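Local coordinates for protein putative rRNA methyltransferase (Sorangium cellulosum, PDB 4RWZ) that probably methylates 16S ribosomal RNA of the 30S subunit, as an aminoglycoside-resistance methyltransferase, at residues V87-L101 with V121-G133. Numbering follows the deposited sequence.
Sequences VQALPEELAGLAHTL and VLEALRRLVRPGG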
loop_
_atom_site.group_PDB
_atom_site.type_symbol
_atom_site.label_atom_id
_atom_site.label_comp_id
_atom_site.label_asym_id
_atom_site.label_seq_id
_atom_site.Cartn_x
_atom_site.Cartn_y
_atom_site.Cartn_z
ATOM N N VAL A 87 5.348 7.549 0.587
ATOM C CA VAL A 87 6.061 6.315 0.899
ATOM C C VAL A 87 7.355 6.583 1.639
ATOM O O VAL A 87 7.762 5.770 2.465
ATOM C CB VAL A 87 6.363 5.520 -0.384
ATOM C CG1 VAL A 87 6.914 4.143 -0.059
ATOM C CG2 VAL A 87 5.112 5.389 -1.210
ATOM N N GLN A 88 7.985 7.737 1.427
ATOM C CA GLN A 88 9.231 7.981 2.167
ATOM C C GLN A 88 8.987 8.400 3.615
ATOM O O GLN A 88 9.918 8.455 4.403
ATOM C CB GLN A 88 10.122 8.991 1.479
ATOM C CG GLN A 88 9.952 10.396 2.009
ATOM C CD GLN A 88 11.020 11.339 1.497
ATOM O OE1 GLN A 88 11.353 11.349 0.303
ATOM N NE2 GLN A 88 11.604 12.109 2.415
ATOM N N ALA A 89 7.743 8.682 3.984
ATOM C CA ALA A 89 7.460 9.035 5.380
ATOM C C ALA A 89 6.094 8.550 5.807
ATOM O O ALA A 89 5.153 9.333 6.001
ATOM C CB ALA A 89 7.578 10.563 5.599
ATOM N N LEU A 90 5.931 7.240 5.889
ATOM C CA LEU A 90 4.600 6.705 6.200
ATOM C C LEU A 90 4.374 6.864 7.699
ATOM O O LEU A 90 5.356 6.813 8.460
ATOM C CB LEU A 90 4.534 5.238 5.751
ATOM C CG LEU A 90 4.540 5.050 4.220
ATOM C CD1 LEU A 90 4.987 3.603 3.854
ATOM C CD2 LEU A 90 3.172 5.343 3.570
ATOM N N PRO A 91 3.136 7.090 8.142
ATOM C CA PRO A 91 2.917 7.362 9.570
ATOM C C PRO A 91 3.316 6.179 10.454
ATOM O O PRO A 91 3.058 5.024 10.105
ATOM C CB PRO A 91 1.389 7.611 9.674
ATOM C CG PRO A 91 0.826 7.430 8.322
ATOM C CD PRO A 91 1.876 6.884 7.400
ATOM N N GLU A 92 3.990 6.456 11.567
ATOM C CA GLU A 92 4.376 5.387 12.491
ATOM C C GLU A 92 3.173 4.672 13.079
ATOM O O GLU A 92 3.284 3.497 13.455
ATOM C CB GLU A 92 5.283 5.948 13.614
ATOM C CG GLU A 92 4.564 6.981 14.436
ATOM C CD GLU A 92 5.443 7.631 15.489
ATOM O OE1 GLU A 92 6.679 7.392 15.483
ATOM O OE2 GLU A 92 4.884 8.391 16.323
ATOM N N GLU A 93 2.020 5.350 13.130
ATOM C CA GLU A 93 0.801 4.732 13.642
ATOM C C GLU A 93 0.394 3.479 12.836
ATOM O O GLU A 93 -0.373 2.648 13.320
ATOM C CB GLU A 93 -0.362 5.729 13.597
ATOM C CG GLU A 93 -0.208 6.911 14.562
ATOM C CD GLU A 93 0.571 8.053 13.978
ATOM O OE1 GLU A 93 1.266 7.872 12.955
ATOM O OE2 GLU A 93 0.504 9.165 14.546
ATOM N N LEU A 94 0.871 3.372 11.600
ATOM C CA LEU A 94 0.486 2.204 10.770
ATOM C C LEU A 94 1.489 1.077 10.908
ATOM O O LEU A 94 1.291 -0.015 10.371
ATOM C CB LEU A 94 0.373 2.586 9.297
ATOM C CG LEU A 94 -0.647 3.656 8.960
ATOM C CD1 LEU A 94 -0.578 3.921 7.459
ATOM C CD2 LEU A 94 -2.040 3.183 9.372
ATOM N N ALA A 95 2.552 1.296 11.658
ATOM C CA ALA A 95 3.584 0.252 11.752
ATOM C C ALA A 95 3.096 -1.080 12.235
ATOM O O ALA A 95 2.369 -1.146 13.221
ATOM C CB ALA A 95 4.773 0.738 12.639
ATOM N N GLY A 96 3.496 -2.150 11.527
ATOM C CA GLY A 96 3.193 -3.502 11.932
ATOM C C GLY A 96 1.726 -3.885 11.871
ATOM O O GLY A 96 1.374 -4.917 12.405
ATOM N N LEU A 97 0.872 -3.110 11.202
ATOM C CA LEU A 97 -0.554 -3.438 11.224
ATOM C C LEU A 97 -1.078 -4.349 10.117
ATOM O O LEU A 97 -2.060 -5.073 10.349
ATOM C CB LEU A 97 -1.423 -2.169 11.173
ATOM C CG LEU A 97 -1.404 -1.201 12.347
ATOM C CD1 LEU A 97 -2.451 -0.109 12.026
ATOM C CD2 LEU A 97 -1.702 -1.896 13.664
ATOM N N ALA A 98 -0.501 -4.292 8.908
ATOM C CA ALA A 98 -1.226 -4.867 7.743
ATOM C C ALA A 98 -1.103 -6.372 7.669
ATOM O O ALA A 98 -0.002 -6.898 7.744
ATOM C CB ALA A 98 -0.745 -4.238 6.386
ATOM N N HIS A 99 -2.236 -7.063 7.517
ATOM C CA HIS A 99 -2.213 -8.467 7.077
ATOM C C HIS A 99 -1.948 -8.515 5.586
ATOM O O HIS A 99 -1.335 -9.459 5.099
ATOM C CB HIS A 99 -3.566 -9.150 7.324
ATOM C CG HIS A 99 -3.878 -9.334 8.762
ATOM N ND1 HIS A 99 -4.403 -8.332 9.548
ATOM C CD2 HIS A 99 -3.729 -10.416 9.570
ATOM C CE1 HIS A 99 -4.572 -8.790 10.777
ATOM N NE2 HIS A 99 -4.160 -10.044 10.816
ATOM N N THR A 100 -2.402 -7.473 4.869
ATOM C CA THR A 100 -2.200 -7.356 3.416
ATOM C C THR A 100 -1.837 -5.928 3.057
ATOM O O THR A 100 -2.559 -4.996 3.464
ATOM C CB THR A 100 -3.503 -7.719 2.653
ATOM O OG1 THR A 100 -3.993 -8.985 3.141
ATOM C CG2 THR A 100 -3.237 -7.786 1.142
ATOM N N LEU A 101 -0.752 -5.741 2.291
ATOM C CA LEU A 101 -0.364 -4.403 1.827
ATOM C C LEU A 101 -0.390 -4.465 0.315
ATOM O O LEU A 101 0.341 -5.255 -0.274
ATOM C CB LEU A 101 1.063 -4.104 2.269
ATOM C CG LEU A 101 1.723 -2.816 1.753
ATOM C CD1 LEU A 101 1.003 -1.705 2.322
ATOM C CD2 LEU A 101 3.211 -2.872 2.273
ATOM N N VAL A 121 13.027 1.765 0.153
ATOM C CA VAL A 121 11.593 1.667 -0.118
ATOM C C VAL A 121 11.073 0.328 0.378
ATOM O O VAL A 121 10.008 0.237 0.983
ATOM C CB VAL A 121 11.304 1.836 -1.599
ATOM C CG1 VAL A 121 9.782 1.745 -1.895
ATOM C CG2 VAL A 121 11.762 3.245 -2.063
ATOM N N LEU A 122 11.840 -0.743 0.129
ATOM C CA LEU A 122 11.356 -2.050 0.619
ATOM C C LEU A 122 11.263 -2.072 2.121
ATOM O O LEU A 122 10.342 -2.619 2.696
ATOM C CB LEU A 122 12.292 -3.173 0.180
ATOM C CG LEU A 122 12.431 -3.329 -1.317
ATOM C CD1 LEU A 122 13.317 -4.605 -1.607
ATOM C CD2 LEU A 122 11.064 -3.528 -2.004
ATOM N N GLU A 123 12.231 -1.462 2.793
ATOM C CA GLU A 123 12.190 -1.383 4.242
ATOM C C GLU A 123 10.993 -0.543 4.731
ATOM O O GLU A 123 10.371 -0.859 5.750
ATOM C CB GLU A 123 13.516 -0.802 4.787
ATOM C CG GLU A 123 14.702 -1.769 4.538
ATOM C CD GLU A 123 16.027 -1.197 4.910
ATOM O OE1 GLU A 123 16.026 -0.307 5.813
ATOM O OE2 GLU A 123 17.057 -1.682 4.361
ATOM N N ALA A 124 10.698 0.550 4.017
ATOM C CA ALA A 124 9.571 1.372 4.456
ATOM C C ALA A 124 8.253 0.571 4.367
ATOM O O ALA A 124 7.364 0.697 5.239
ATOM C CB ALA A 124 9.473 2.663 3.615
ATOM N N LEU A 125 8.122 -0.215 3.301
ATOM C CA LEU A 125 6.892 -1.041 3.110
ATOM C C LEU A 125 6.831 -2.186 4.126
ATOM O O LEU A 125 5.770 -2.471 4.706
ATOM C CB LEU A 125 6.864 -1.563 1.678
ATOM C CG LEU A 125 6.751 -0.437 0.610
ATOM C CD1 LEU A 125 6.914 -1.124 -0.746
ATOM C CD2 LEU A 125 5.375 0.203 0.674
ATOM N N ARG A 126 7.957 -2.829 4.368
ATOM C CA ARG A 126 8.006 -3.930 5.333
ATOM C C ARG A 126 7.609 -3.443 6.729
ATOM O O ARG A 126 7.008 -4.166 7.517
ATOM C CB ARG A 126 9.401 -4.552 5.364
ATOM C CG ARG A 126 9.609 -5.593 6.493
ATOM C CD ARG A 126 8.675 -6.834 6.287
ATOM N NE ARG A 126 8.932 -7.846 7.325
ATOM C CZ ARG A 126 8.388 -7.780 8.542
ATOM N NH1 ARG A 126 7.612 -6.748 8.863
ATOM N NH2 ARG A 126 8.613 -8.717 9.438
ATOM N N ARG A 127 7.919 -2.190 7.034
ATOM C CA ARG A 127 7.540 -1.637 8.335
ATOM C C ARG A 127 6.036 -1.661 8.570
ATOM O O ARG A 127 5.580 -1.787 9.739
ATOM C CB ARG A 127 8.097 -0.202 8.453
ATOM C CG ARG A 127 7.767 0.592 9.689
ATOM C CD ARG A 127 8.483 1.961 9.455
ATOM N NE ARG A 127 8.301 2.995 10.459
ATOM C CZ ARG A 127 7.568 4.087 10.271
ATOM N NH1 ARG A 127 6.927 4.273 9.122
ATOM N NH2 ARG A 127 7.473 4.997 11.231
ATOM N N LEU A 128 5.249 -1.604 7.488
ATOM C CA LEU A 128 3.796 -1.551 7.646
ATOM C C LEU A 128 3.110 -2.911 7.824
ATOM O O LEU A 128 1.919 -2.967 8.132
ATOM C CB LEU A 128 3.094 -0.899 6.426
ATOM C CG LEU A 128 3.386 0.582 6.193
ATOM C CD1 LEU A 128 2.462 1.176 5.117
ATOM C CD2 LEU A 128 3.226 1.300 7.469
ATOM N N VAL A 129 3.850 -3.972 7.564
ATOM C CA VAL A 129 3.269 -5.297 7.465
ATOM C C VAL A 129 3.515 -6.110 8.725
ATOM O O VAL A 129 4.607 -6.102 9.255
ATOM C CB VAL A 129 3.869 -6.040 6.269
ATOM C CG1 VAL A 129 3.143 -7.396 6.051
ATOM C CG2 VAL A 129 3.683 -5.172 5.016
ATOM N N ARG A 130 2.505 -6.828 9.187
ATOM C CA ARG A 130 2.713 -7.665 10.381
ATOM C C ARG A 130 3.437 -8.928 9.943
ATOM O O ARG A 130 3.336 -9.326 8.764
ATOM C CB ARG A 130 1.382 -7.948 11.102
ATOM C CG ARG A 130 0.492 -8.946 10.475
ATOM C CD ARG A 130 -0.766 -9.125 11.340
ATOM N NE ARG A 130 -1.489 -7.868 11.459
ATOM C CZ ARG A 130 -2.188 -7.511 12.535
ATOM N NH1 ARG A 130 -2.222 -8.337 13.590
ATOM N NH2 ARG A 130 -2.838 -6.330 12.564
ATOM N N PRO A 131 4.203 -9.556 10.859
ATOM C CA PRO A 131 4.866 -10.839 10.546
ATOM C C PRO A 131 3.873 -11.820 9.964
ATOM O O PRO A 131 2.727 -11.903 10.436
ATOM C CB PRO A 131 5.353 -11.347 11.917
ATOM C CG PRO A 131 5.536 -10.103 12.731
ATOM C CD PRO A 131 4.458 -9.128 12.246
ATOM N N GLY A 132 4.243 -12.456 8.859
ATOM C CA GLY A 132 3.336 -13.372 8.192
ATOM C C GLY A 132 2.348 -12.711 7.239
ATOM O O GLY A 132 1.626 -13.382 6.525
ATOM N N GLY A 133 2.299 -11.387 7.216
ATOM C CA GLY A 133 1.434 -10.712 6.283
ATOM C C GLY A 133 2.004 -10.735 4.871
ATOM O O GLY A 133 3.088 -11.290 4.615
#
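In the Rossmann-like methyltransferase core, Ala-98, in strand 98-104, pairs in parallel with Val-129 of the short strand that follows helix 119-127. Two bonds define this bridge: Ala-98 N gives to Leu-128 O (2.9 Å), and Arg-130 N to Ala-98 O (2.9 Å). Just before it, the type II turn 94-97 is tied across by Gly-96 N, which bonds to Arg-127 O at 2.8 Å.

The Arg-130 side chain turns back toward 97-99: CG sits between backbone N and carbonyl carbon (chi1 76°) and the chain bends at chi3, so that NE and NH2 both reach Leu-97 O from one face of its carbonyl plane, NH2 at 2.7 Å. One face of the same guanidinium stacks on the His-99 ring, planes 13° apart, while His-99 ND1 is bonded to Val-27 N of neighbouring strand 26-31.

Arg-127, by contrast, is extended; its NH1 meets Leu-90 O nearly straight (173°) but from above the carbonyl plane. Leu-128 divides its two methyls, CD1 against Leu-90 CD1 (3.7 Å) and CD2 against Leu-94 CB, while Leu-101 CD2 packs on Leu-125 CB (3.9 Å), joining strand 98-104 to helix 119-127, and also on Val-129 CG2 (3.6 Å).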